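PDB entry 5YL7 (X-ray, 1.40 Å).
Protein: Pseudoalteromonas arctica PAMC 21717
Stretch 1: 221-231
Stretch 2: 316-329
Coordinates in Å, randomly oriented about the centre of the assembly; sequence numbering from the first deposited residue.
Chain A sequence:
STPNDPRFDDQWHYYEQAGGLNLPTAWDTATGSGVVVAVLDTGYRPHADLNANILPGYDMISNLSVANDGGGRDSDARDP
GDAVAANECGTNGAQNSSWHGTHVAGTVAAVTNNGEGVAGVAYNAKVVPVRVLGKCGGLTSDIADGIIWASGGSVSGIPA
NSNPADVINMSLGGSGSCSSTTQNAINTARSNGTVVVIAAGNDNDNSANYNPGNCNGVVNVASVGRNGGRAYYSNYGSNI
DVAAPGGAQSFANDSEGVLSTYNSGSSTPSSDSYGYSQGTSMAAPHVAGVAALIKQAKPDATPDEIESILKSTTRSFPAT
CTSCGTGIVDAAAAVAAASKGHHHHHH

Stretch 1 221-231: VASVGRNGGRA
Stretch 2, residues 316-329: SFPATCTSCGTGIV

Packing of residues 221-231 against 316-329 in one chain, with 461 Å² buried over both sides. Stretch 1 enters as a strand (221-224), makes a type I turn from G225 to G228 and leaves as loop; stretch 2 has no regular helix or strand. The CA register pairs A222 with C324 (5.8 Å), G228 with P318 (5.5 Å), G229 with A319 (4.3 Å) and R230 with C321 (4.6 Å), so from G228 to R230 the two chains advance in the same direction.

Along the strand, side chains alternate: V221 (chi1 t) and S223 (chi1 t) point away from stretch 2, A222 and V224 toward it. A222 (phi/psi -89/162) meets C324, its CB 4.5 Å from C324 CB, a loose apolar contact. V224 (-102/154, chi1 m) packs both methyls against stretch 2: V224 CG1 lies 4.0 Å from F317 CE1, 3.9 Å from C321 SG and 4.3 Å from I328 CD1, and V224 CG2 meets the same I328 CD1 at 4.2 Å. The F317 ring (chi1 m, chi2 -76°) receives V224 CG1 at its edge, near the ring plane; I328 is m, t.

The turn is closed by G228 N to G225 O (2.8 Å), with R226 at -64/-20 and N227 at -78/-9. Flanking it, G225 N bonds to G229 O (3.0 Å) and A231 N to S223 O (2.8 Å), tying the outgoing loop back to the strand. N227 (chi1 p, chi2 -14°) points its CB sideways, yet its amide end comes nearer stretch 2, with N227 ND2 3.9 Å from A319 CB; N227 OD1 accepts from G229 N at 3.0 Å, which steadies the turn.

G228 (76/14) sits close against P318 (C-gamma endo). A CB here would fall 2.5 Å from P318 CG and also jam against the preceding carbonyl, so both packing and backbone angles call for glycine. G228 O approaches P318 CD at 3.4 Å and I328 CD1 at 3.7 Å; it also lies at the edge of the F317 ring, 3.7 Å from F317 CD1.

G229 (-112/174) lets the backbones come close: a CA-H...O contact joins G229 CA to A319 O (3.5 Å, 132° at H), and a CB would clash with T320 O and A319 CB. R230 N then donates to T320 O (2.9 Å, 165°), the only direct hydrogen bond between the stretches; its near-linear geometry is that of a well-formed bond, and it lies where the backbones run close together.

R230 (-58/130; t, t, p, chi4 83°) lays its aliphatic part along the C321-C324 disulfide (C321 SG to C324 SG 2.1 Å; chi1 t and m, respectively): R230 CB is 3.5 Å from C321 SG and R230 CD 3.9 Å from C324 SG. Water 1 accepts from R230 NE (3.1 Å) and T322 N (2.9 Å), bridging the stretches beside the disulfide; the remaining guanidinium nitrogens bond elsewhere in the structure. A231 (-64/141) points away and lies beyond the contact.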

# COMPACT_ATOMS: atom_id res chain seq x y z
N VAL A 221 3.36 -0.74 -9.65
CA VAL A 221 2.59 -2.00 -9.54
C VAL A 221 1.25 -1.87 -10.26
O VAL A 221 0.42 -1.01 -9.93
CB VAL A 221 2.35 -2.32 -8.07
CG1 VAL A 221 1.58 -3.64 -7.93
CG2 VAL A 221 3.67 -2.41 -7.32
N ALA A 222 1.07 -2.79 -11.22
CA ALA A 222 -0.25 -2.99 -11.91
C ALA A 222 -1.06 -3.98 -11.11
O ALA A 222 -0.58 -4.78 -10.31
CB ALA A 222 -0.03 -3.46 -13.33
N SER A 223 -2.38 -3.99 -11.35
CA SER A 223 -3.31 -4.83 -10.66
C SER A 223 -3.86 -5.96 -11.49
O SER A 223 -4.30 -5.67 -12.66
CB SER A 223 -4.48 -4.02 -10.18
OG SER A 223 -5.48 -4.87 -9.61
N VAL A 224 -3.87 -7.18 -11.01
CA VAL A 224 -4.63 -8.29 -11.56
C VAL A 224 -5.85 -8.54 -10.74
O VAL A 224 -5.94 -8.30 -9.53
CB VAL A 224 -3.84 -9.57 -11.77
CG1 VAL A 224 -2.70 -9.35 -12.77
CG2 VAL A 224 -3.31 -10.13 -10.46
N GLY A 225 -6.86 -9.11 -11.40
CA GLY A 225 -8.04 -9.67 -10.71
C GLY A 225 -7.82 -11.08 -10.31
O GLY A 225 -6.79 -11.71 -10.52
N ARG A 226 -8.90 -11.70 -9.82
CA ARG A 226 -8.93 -13.07 -9.39
C ARG A 226 -8.67 -14.06 -10.52
O ARG A 226 -8.25 -15.17 -10.24
CB ARG A 226 -10.26 -13.32 -8.63
CG ARG A 226 -10.32 -14.66 -7.93
CD ARG A 226 -11.52 -14.67 -7.01
NE ARG A 226 -11.57 -15.85 -6.16
CZ ARG A 226 -12.49 -15.96 -5.19
NH1 ARG A 226 -13.42 -15.04 -5.02
NH2 ARG A 226 -12.33 -16.93 -4.32
N ASN A 227 -8.86 -13.65 -11.75
CA ASN A 227 -8.49 -14.47 -12.88
C ASN A 227 -7.00 -14.47 -13.19
O ASN A 227 -6.55 -15.22 -14.04
CB ASN A 227 -9.26 -14.07 -14.18
CG ASN A 227 -8.93 -12.65 -14.65
OD1 ASN A 227 -8.35 -11.85 -13.90
ND2 ASN A 227 -9.15 -12.37 -15.91
N GLY A 228 -6.20 -13.61 -12.53
CA GLY A 228 -4.80 -13.50 -12.89
C GLY A 228 -4.52 -12.72 -14.17
O GLY A 228 -3.37 -12.79 -14.63
N GLY A 229 -5.48 -12.02 -14.66
CA GLY A 229 -5.29 -11.11 -15.77
C GLY A 229 -5.46 -9.69 -15.32
O GLY A 229 -5.94 -9.41 -14.22
N ARG A 230 -5.18 -8.75 -16.23
CA ARG A 230 -5.22 -7.35 -15.84
C ARG A 230 -6.55 -6.95 -15.31
O ARG A 230 -7.61 -7.19 -15.93
CB ARG A 230 -4.85 -6.42 -17.04
CG ARG A 230 -4.61 -4.99 -16.60
CD ARG A 230 -4.03 -4.15 -17.70
NE ARG A 230 -4.87 -4.05 -18.89
CZ ARG A 230 -5.87 -3.23 -19.07
NH1 ARG A 230 -6.25 -2.33 -18.22
NH2 ARG A 230 -6.51 -3.29 -20.29
N ALA A 231 -6.64 -6.32 -14.15
CA ALA A 231 -7.90 -5.76 -13.69
C ALA A 231 -8.33 -4.69 -14.62
O ALA A 231 -7.52 -3.91 -15.12
CB ALA A 231 -7.71 -5.22 -12.25
N SER A 316 4.05 -16.41 -14.19
CA SER A 316 3.31 -16.13 -15.38
C SER A 316 1.91 -15.62 -15.11
O SER A 316 1.28 -16.01 -14.13
CB SER A 316 3.21 -17.37 -16.31
OG SER A 316 4.50 -17.80 -16.76
N PHE A 317 1.42 -14.87 -16.06
CA PHE A 317 0.03 -14.47 -16.07
C PHE A 317 -0.87 -15.59 -16.64
O PHE A 317 -0.62 -15.96 -17.78
CB PHE A 317 -0.18 -13.21 -16.90
CG PHE A 317 0.48 -11.97 -16.36
CD1 PHE A 317 -0.03 -11.29 -15.28
CD2 PHE A 317 1.62 -11.51 -16.99
CE1 PHE A 317 0.63 -10.17 -14.85
CE2 PHE A 317 2.29 -10.39 -16.51
CZ PHE A 317 1.78 -9.74 -15.47
N PRO A 318 -1.86 -16.03 -15.93
CA PRO A 318 -2.73 -17.11 -16.54
C PRO A 318 -3.76 -16.50 -17.43
O PRO A 318 -4.46 -17.32 -18.08
CB PRO A 318 -3.34 -17.76 -15.34
CG PRO A 318 -3.23 -16.88 -14.24
CD PRO A 318 -2.03 -15.94 -14.46
N ALA A 319 -3.98 -15.21 -17.46
CA ALA A 319 -4.86 -14.54 -18.37
C ALA A 319 -4.18 -13.27 -18.85
O ALA A 319 -3.25 -12.76 -18.16
CB ALA A 319 -6.20 -14.27 -17.70
N THR A 320 -4.69 -12.70 -19.91
CA THR A 320 -4.06 -11.57 -20.60
C THR A 320 -3.71 -10.43 -19.53
O THR A 320 -4.61 -9.96 -18.83
CB THR A 320 -5.12 -10.91 -21.59
OG1 THR A 320 -5.73 -11.90 -22.48
CG2 THR A 320 -4.48 -9.84 -22.47
N CYS A 321 -2.44 -10.01 -19.60
CA CYS A 321 -2.04 -8.79 -18.88
C CYS A 321 -0.99 -8.09 -19.74
O CYS A 321 0.21 -8.37 -19.53
CB CYS A 321 -1.56 -9.11 -17.46
SG CYS A 321 -1.80 -7.83 -16.22
N THR A 322 -1.50 -7.15 -20.55
CA THR A 322 -0.59 -6.51 -21.46
C THR A 322 0.17 -5.37 -20.71
O THR A 322 -0.45 -4.51 -20.11
CB THR A 322 -1.26 -5.95 -22.72
OG1 THR A 322 -2.35 -6.79 -23.21
CG2 THR A 322 -0.20 -5.79 -23.83
N SER A 323 1.44 -5.40 -20.90
CA SER A 323 2.31 -4.38 -20.29
C SER A 323 2.10 -4.21 -18.79
O SER A 323 1.91 -3.12 -18.28
CB SER A 323 2.16 -3.07 -20.97
OG SER A 323 2.49 -3.18 -22.40
N CYS A 324 2.12 -5.35 -18.13
CA CYS A 324 1.85 -5.49 -16.71
C CYS A 324 3.13 -5.85 -15.97
O CYS A 324 3.08 -6.46 -14.85
CB CYS A 324 0.86 -6.57 -16.44
SG CYS A 324 -0.82 -6.18 -16.98
N GLY A 325 4.30 -5.48 -16.46
CA GLY A 325 5.54 -5.80 -15.82
C GLY A 325 5.91 -7.23 -16.10
O GLY A 325 5.42 -7.87 -17.03
N THR A 326 6.80 -7.79 -15.29
CA THR A 326 7.42 -9.07 -15.65
C THR A 326 6.52 -10.21 -15.36
O THR A 326 6.85 -11.36 -15.81
CB THR A 326 8.77 -9.27 -14.94
OG1 THR A 326 8.52 -9.39 -13.53
CG2 THR A 326 9.71 -8.16 -15.21
N GLY A 327 5.48 -10.07 -14.54
CA GLY A 327 4.67 -11.18 -14.07
C GLY A 327 3.94 -10.79 -12.80
O GLY A 327 4.01 -9.59 -12.42
N ILE A 328 3.28 -11.74 -12.19
CA ILE A 328 2.63 -11.54 -10.88
C ILE A 328 3.65 -11.87 -9.81
O ILE A 328 4.32 -12.91 -9.84
CB ILE A 328 1.39 -12.42 -10.73
CG1 ILE A 328 0.35 -12.07 -11.81
CG2 ILE A 328 0.79 -12.35 -9.31
CD1 ILE A 328 -0.75 -13.08 -11.98
N VAL A 329 3.80 -10.99 -8.82
CA VAL A 329 4.71 -11.25 -7.69
C VAL A 329 4.40 -12.60 -7.04
O VAL A 329 3.23 -12.89 -6.80
CB VAL A 329 4.64 -10.06 -6.68
CG1 VAL A 329 5.32 -10.42 -5.36
CG2 VAL A 329 5.23 -8.85 -7.31
O HOH W 1 -4.37 -6.51 -20.72